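Local coordinates for protein endo-arabinase (Bacteroides thetaiotaomicron, PDB 5C0P) that probably hydrolyses glycosidic bonds in arabinan, as a metal-binding glycoside hydrolase of family 43, at residues A[136-141]-A[148-153]; A[164-169]-A[177-182]. All blocks are in the same frame, centred on the assembly; numbering follows the deposited sequence.

Contact 1 of 2, residues A[136-141]-A[148-153]; sequences DGSLYI and WLLFCR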
loop_
_atom_site.group_PDB
_atom_site.type_symbol
_atom_site.label_atom_id
_atom_site.label_comp_id
_atom_site.label_asym_id
_atom_site.label_seq_id
_atom_site.Cartn_x
_atom_site.Cartn_y
_atom_site.Cartn_z
ATOM N N ASP A 136 -0.961 0.307 -6.758
ATOM C CA ASP A 136 -0.460 0.370 -5.389
ATOM C C ASP A 136 0.066 1.748 -5.008
ATOM O O ASP A 136 1.030 1.856 -4.261
ATOM C CB ASP A 136 0.607 -0.723 -5.133
ATOM C CG ASP A 136 0.026 -2.128 -5.103
ATOM O OD1 ASP A 136 -1.214 -2.287 -5.209
ATOM O OD2 ASP A 136 0.814 -3.089 -4.970
ATOM N N GLY A 137 -0.560 2.805 -5.525
ATOM C CA GLY A 137 -0.191 4.153 -5.128
ATOM C C GLY A 137 -0.373 4.373 -3.637
ATOM O O GLY A 137 -1.463 4.142 -3.082
ATOM N N SER A 138 0.695 4.822 -2.982
ATOM C CA SER A 138 0.666 5.067 -1.545
ATOM C C SER A 138 1.134 6.478 -1.218
ATOM O O SER A 138 1.652 7.194 -2.084
ATOM C CB SER A 138 1.528 4.039 -0.811
ATOM O OG SER A 138 2.900 4.208 -1.123
ATOM N N LEU A 139 0.954 6.875 0.039
ATOM C CA LEU A 139 1.279 8.228 0.480
ATOM C C LEU A 139 2.381 8.167 1.525
ATOM O O LEU A 139 2.308 7.398 2.487
ATOM C CB LEU A 139 0.035 8.891 1.076
ATOM C CG LEU A 139 0.171 10.319 1.606
ATOM C CD1 LEU A 139 0.426 11.292 0.480
ATOM C CD2 LEU A 139 -1.080 10.714 2.372
ATOM N N TYR A 140 3.430 8.947 1.295
ATOM C CA TYR A 140 4.478 9.172 2.285
ATOM C C TYR A 140 4.526 10.663 2.613
ATOM O O TYR A 140 4.568 11.503 1.711
ATOM C CB TYR A 140 5.843 8.693 1.765
ATOM C CG TYR A 140 6.984 9.152 2.648
ATOM C CD1 TYR A 140 7.121 8.664 3.948
ATOM C CD2 TYR A 140 7.905 10.102 2.209
ATOM C CE1 TYR A 140 8.140 9.100 4.779
ATOM C CE2 TYR A 140 8.940 10.540 3.037
ATOM C CZ TYR A 140 9.046 10.041 4.320
ATOM O OH TYR A 140 10.054 10.471 5.145
ATOM N N ILE A 141 4.513 10.992 3.904
ATOM C CA ILE A 141 4.645 12.377 4.349
ATOM C C ILE A 141 6.069 12.585 4.831
ATOM O O ILE A 141 6.524 11.931 5.784
ATOM C CB ILE A 141 3.649 12.724 5.480
ATOM C CG1 ILE A 141 2.211 12.414 5.037
ATOM C CG2 ILE A 141 3.827 14.178 5.931
ATOM C CD1 ILE A 141 1.739 13.212 3.812
ATOM N N TRP A 148 4.186 12.774 -0.689
ATOM C CA TRP A 148 4.748 12.057 -1.817
ATOM C C TRP A 148 3.857 10.901 -2.192
ATOM O O TRP A 148 3.342 10.195 -1.314
ATOM C CB TRP A 148 6.103 11.463 -1.443
ATOM C CG TRP A 148 7.223 12.453 -1.291
ATOM C CD1 TRP A 148 7.513 13.208 -0.192
ATOM C CD2 TRP A 148 8.211 12.770 -2.277
ATOM N NE1 TRP A 148 8.630 13.978 -0.433
ATOM C CE2 TRP A 148 9.074 13.728 -1.706
ATOM C CE3 TRP A 148 8.451 12.328 -3.584
ATOM C CZ2 TRP A 148 10.171 14.256 -2.406
ATOM C CZ3 TRP A 148 9.533 12.850 -4.277
ATOM C CH2 TRP A 148 10.383 13.802 -3.683
ATOM N N LEU A 149 3.713 10.701 -3.500
ATOM C CA LEU A 149 3.078 9.520 -4.067
ATOM C C LEU A 149 4.163 8.499 -4.401
ATOM O O LEU A 149 5.159 8.841 -5.037
ATOM C CB LEU A 149 2.339 9.910 -5.349
ATOM C CG LEU A 149 1.734 8.756 -6.144
ATOM C CD1 LEU A 149 0.523 8.204 -5.390
ATOM C CD2 LEU A 149 1.348 9.225 -7.535
ATOM N N LEU A 150 3.975 7.255 -3.965
ATOM C CA LEU A 150 4.835 6.147 -4.388
ATOM C C LEU A 150 3.941 5.216 -5.185
ATOM O O LEU A 150 2.795 5.007 -4.817
ATOM C CB LEU A 150 5.386 5.382 -3.185
ATOM C CG LEU A 150 6.024 6.194 -2.067
ATOM C CD1 LEU A 150 6.413 5.265 -0.911
ATOM C CD2 LEU A 150 7.215 6.963 -2.587
ATOM N N PHE A 151 4.436 4.667 -6.286
ATOM C CA PHE A 151 3.604 3.743 -7.047
ATOM C C PHE A 151 4.426 2.752 -7.844
ATOM O O PHE A 151 5.635 2.930 -8.034
ATOM C CB PHE A 151 2.595 4.480 -7.949
ATOM C CG PHE A 151 3.218 5.278 -9.066
ATOM C CD1 PHE A 151 3.459 4.700 -10.307
ATOM C CD2 PHE A 151 3.537 6.620 -8.879
ATOM C CE1 PHE A 151 4.014 5.449 -11.336
ATOM C CE2 PHE A 151 4.092 7.376 -9.906
ATOM C CZ PHE A 151 4.331 6.791 -11.135
ATOM N N CYS A 152 3.755 1.708 -8.308
ATOM C CA CYS A 152 4.386 0.715 -9.169
ATOM C C CYS A 152 3.945 0.913 -10.598
ATOM O O CYS A 152 2.789 1.244 -10.868
ATOM C CB CYS A 152 3.936 -0.683 -8.763
ATOM S SG CYS A 152 4.364 -1.115 -7.087
ATOM N N ARG A 153 4.866 0.688 -11.524
ATOM C CA ARG A 153 4.493 0.566 -12.914
ATOM C C ARG A 153 4.556 -0.919 -13.193
ATOM O O ARG A 153 5.609 -1.548 -13.018
ATOM C CB ARG A 153 5.451 1.332 -13.816
ATOM C CG ARG A 153 4.873 1.534 -15.182
ATOM C CD ARG A 153 5.776 2.306 -16.104
ATOM N NE ARG A 153 5.248 2.198 -17.456
ATOM C CZ ARG A 153 5.861 2.663 -18.533
ATOM N NH1 ARG A 153 7.032 3.270 -18.411
ATOM N NH2 ARG A 153 5.305 2.518 -19.727
#
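Trp148 and Tyr140 pair across an antiparallel beta hairpin, as a hydrogen-bonded pair. The hairpin belongs to one blade of the five-bladed beta-propeller expected of family 43. Their side chains leave the same face of the sheet, lie side by side and point the same way. The rings touch at Tyr140 CD2 and Trp148 CD1, 3.9 Å apart, with their planes inclined at 40°. The backbone closes the pair twice. Trp148 N donates to Tyr140 O at 2.7 Å, and Tyr140 N donates to Trp148 O at 2.9 Å. Tyr140 O also lies in the plane of the Trp148 ring, at its edge. The polar ends look elsewhere: Tyr140 OH is hydrogen-bonded to Arg211 and Trp148 NE1 to Asp142.

Two residues along, Ser138 and Leu150 form the next hydrogen-bonded pair on this face. Their backbones are joined by two bonds, one in each direction. Leu150 N donates to Ser138 O from 33° out of its carbonyl plane, while Ser138 N lies in the carbonyl plane of Leu150 O. The Ser138 torsion sets OG between the backbone N and the carbonyl carbon (chi1 67°), which puts it against the Leu150 side chain, 3.4 Å from Leu150 CB. Ser138 OG is also hydrogen-bonded to Pro207 O in strand 205-211. Leu139 and Leu149 turn to the other face, where both touch Leu168.

Asp136 starts the segment near the metal-binding His261. It is predicted to tune the acidity of the catalytic acid and to orient it and the substrate. Its OD2 is hydrogen-bonded to Ala206 N and to a Tris molecule, probably from the crystallisation liquor. Beside it, Gly137 CA makes a CA-H...O contact of 3.1 Å with Leu150 O.

Contact 2 of 2, residues A[164-169]-A[177-182]; sequences YAQRLA and GDPYLL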
loop_
_atom_site.group_PDB
_atom_site.type_symbol
_atom_site.label_atom_id
_atom_site.label_comp_id
_atom_site.label_asym_id
_atom_site.label_seq_id
_atom_site.Cartn_x
_atom_site.Cartn_y
_atom_site.Cartn_z
ATOM N N TYR A 164 8.181 4.021 -8.493
ATOM C CA TYR A 164 8.373 5.464 -8.711
ATOM C C TYR A 164 7.983 6.286 -7.497
ATOM O O TYR A 164 7.119 5.879 -6.725
ATOM C CB TYR A 164 7.518 5.968 -9.876
ATOM C CG TYR A 164 8.016 5.523 -11.219
ATOM C CD1 TYR A 164 7.668 4.283 -11.728
ATOM C CD2 TYR A 164 8.831 6.349 -11.985
ATOM C CE1 TYR A 164 8.145 3.866 -12.957
ATOM C CE2 TYR A 164 9.314 5.938 -13.214
ATOM C CZ TYR A 164 8.958 4.698 -13.698
ATOM O OH TYR A 164 9.432 4.287 -14.927
ATOM N N ALA A 165 8.605 7.455 -7.358
ATOM C CA ALA A 165 8.142 8.468 -6.415
ATOM C C ALA A 165 7.834 9.769 -7.152
ATOM O O ALA A 165 8.446 10.077 -8.182
ATOM C CB ALA A 165 9.177 8.717 -5.335
ATOM N N GLN A 166 6.903 10.550 -6.608
ATOM C CA GLN A 166 6.547 11.822 -7.217
ATOM C C GLN A 166 5.916 12.708 -6.153
ATOM O O GLN A 166 5.080 12.228 -5.393
ATOM C CB GLN A 166 5.537 11.575 -8.344
ATOM C CG GLN A 166 5.321 12.757 -9.272
ATOM C CD GLN A 166 4.452 12.402 -10.450
ATOM O OE1 GLN A 166 3.832 11.334 -10.489
ATOM N NE2 GLN A 166 4.388 13.304 -11.421
ATOM N N ARG A 167 6.284 13.987 -6.094
ATOM C CA ARG A 167 5.617 14.874 -5.132
ATOM C C ARG A 167 4.150 15.069 -5.493
ATOM O O ARG A 167 3.783 15.117 -6.677
ATOM C CB ARG A 167 6.303 16.240 -5.029
ATOM C CG ARG A 167 7.623 16.230 -4.252
ATOM C CD ARG A 167 8.042 17.663 -3.909
ATOM N NE ARG A 167 9.295 17.726 -3.147
ATOM C CZ ARG A 167 9.382 17.482 -1.840
ATOM N NH1 ARG A 167 8.285 17.152 -1.159
ATOM N NH2 ARG A 167 10.558 17.554 -1.220
ATOM N N LEU A 168 3.314 15.174 -4.466
ATOM C CA LEU A 168 1.920 15.547 -4.640
ATOM C C LEU A 168 1.725 17.006 -4.241
ATOM O O LEU A 168 2.431 17.527 -3.368
ATOM C CB LEU A 168 1.026 14.672 -3.764
ATOM C CG LEU A 168 0.861 13.222 -4.202
ATOM C CD1 LEU A 168 0.298 12.369 -3.071
ATOM C CD2 LEU A 168 -0.059 13.167 -5.400
ATOM N N ALA A 169 0.758 17.665 -4.874
ATOM C CA ALA A 169 0.340 18.998 -4.444
ATOM C C ALA A 169 -0.184 18.898 -3.018
ATOM O O ALA A 169 -0.613 17.827 -2.587
ATOM C CB ALA A 169 -0.749 19.530 -5.351
ATOM N N GLY A 177 5.971 17.960 -10.880
ATOM C CA GLY A 177 7.102 17.389 -11.589
ATOM C C GLY A 177 6.783 16.059 -12.252
ATOM O O GLY A 177 5.618 15.681 -12.390
ATOM N N ASP A 178 7.824 15.352 -12.672
ATOM C CA ASP A 178 7.656 14.062 -13.321
ATOM C C ASP A 178 7.892 12.945 -12.322
ATOM O O ASP A 178 8.580 13.140 -11.321
ATOM C CB ASP A 178 8.641 13.917 -14.482
ATOM C CG ASP A 178 8.340 14.860 -15.629
ATOM O OD1 ASP A 178 7.199 15.352 -15.722
ATOM O OD2 ASP A 178 9.252 15.101 -16.441
ATOM N N PRO A 179 7.310 11.766 -12.576
ATOM C CA PRO A 179 7.616 10.623 -11.707
ATOM C C PRO A 179 9.108 10.301 -11.774
ATOM O O PRO A 179 9.727 10.484 -12.828
ATOM C CB PRO A 179 6.816 9.473 -12.332
ATOM C CG PRO A 179 5.797 10.119 -13.210
ATOM C CD PRO A 179 6.374 11.425 -13.663
ATOM N N TYR A 180 9.675 9.856 -10.655
ATOM C CA TYR A 180 11.091 9.535 -10.595
ATOM C C TYR A 180 11.272 8.046 -10.307
ATOM O O TYR A 180 10.753 7.536 -9.326
ATOM C CB TYR A 180 11.793 10.399 -9.533
ATOM C CG TYR A 180 13.291 10.401 -9.687
ATOM C CD1 TYR A 180 14.063 9.381 -9.145
ATOM C CD2 TYR A 180 13.931 11.399 -10.405
ATOM C CE1 TYR A 180 15.430 9.367 -9.302
ATOM C CE2 TYR A 180 15.304 11.394 -10.570
ATOM C CZ TYR A 180 16.044 10.371 -10.016
ATOM O OH TYR A 180 17.406 10.361 -10.178
ATOM N N LEU A 181 11.987 7.346 -11.185
ATOM C CA LEU A 181 12.217 5.913 -11.017
ATOM C C LEU A 181 13.186 5.651 -9.874
ATOM O O LEU A 181 14.330 6.100 -9.907
ATOM C CB LEU A 181 12.751 5.300 -12.318
ATOM C CG LEU A 181 13.140 3.815 -12.249
ATOM C CD1 LEU A 181 11.923 2.958 -12.040
ATOM C CD2 LEU A 181 13.838 3.400 -13.531
ATOM N N LEU A 182 12.708 4.928 -8.867
ATOM C CA LEU A 182 13.512 4.607 -7.685
ATOM C C LEU A 182 14.401 3.387 -7.903
ATOM O O LEU A 182 15.602 3.419 -7.615
ATOM C CB LEU A 182 12.594 4.378 -6.482
ATOM C CG LEU A 182 11.712 5.580 -6.126
ATOM C CD1 LEU A 182 11.017 5.347 -4.801
ATOM C CD2 LEU A 182 12.511 6.865 -6.071
#
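Tyr164 lays one face of its ring under the Leu181 side chain. Leu181 CD1 sits over that face in a CH-pi contact, 4.1 Å from the ring centroid and shifted toward the rim. Leu181 CB meets Tyr164 CE2 at 3.6 Å, and Pro179 CB approaches Tyr164 CD2 at 3.7 Å. The Tyr164 hydroxyl is hydrogen-bonded to Glu162. Ala165 and Tyr180 form an antiparallel hydrogen-bonded pair, with Ala165 N on Tyr180 O at 2.9 Å and Tyr180 N on Ala165 O at 2.8 Å. Ala165 CB touches both methyls of Leu182.

Gln166 runs extended beside the Pro179 ring. Its amide NE2 donates to Gly177 O at 2.8 Å from above the carbonyl plane, while Gly177 O lies close to the amide plane. OE1 rests on Pro179 CG at 3.6 Å. An alanine at Gln166 would probably leave Gly177 O without this amide donor and open a gap beside the proline ring.

The chain changes direction at Gly177, and strand 178-184 pairs with strand 162-168. The other side of strand 162-168 is hydrogen-bonded to strand 147-153, and Tyr164 meets Phe151 there with nearly parallel rings.

In the fold
Contacts 1 and 2 follow each other along the chain and share one antiparallel sheet, with strands 147-153 and 162-168 as neighbours in it. Leu149 N to Gln166 O and Phe151 O to Tyr164 N, both 2.8 Å, probably join them as backbone hydrogen bonds. Contact 1 is the buried one, its centre about 8 Å from the centre of the chain, and its inner end reaches the aspartate predicted to tune the active-site acid and the magnesium-binding residues. The centre of contact 2 is about 16 Å from the chain centre, and it is partly exposed. Contact 1 relies on four backbone bonds between its strands. Contact 2 has two, plus a side-chain amide bond to a backbone carbonyl and a leucine over a tyrosine ring.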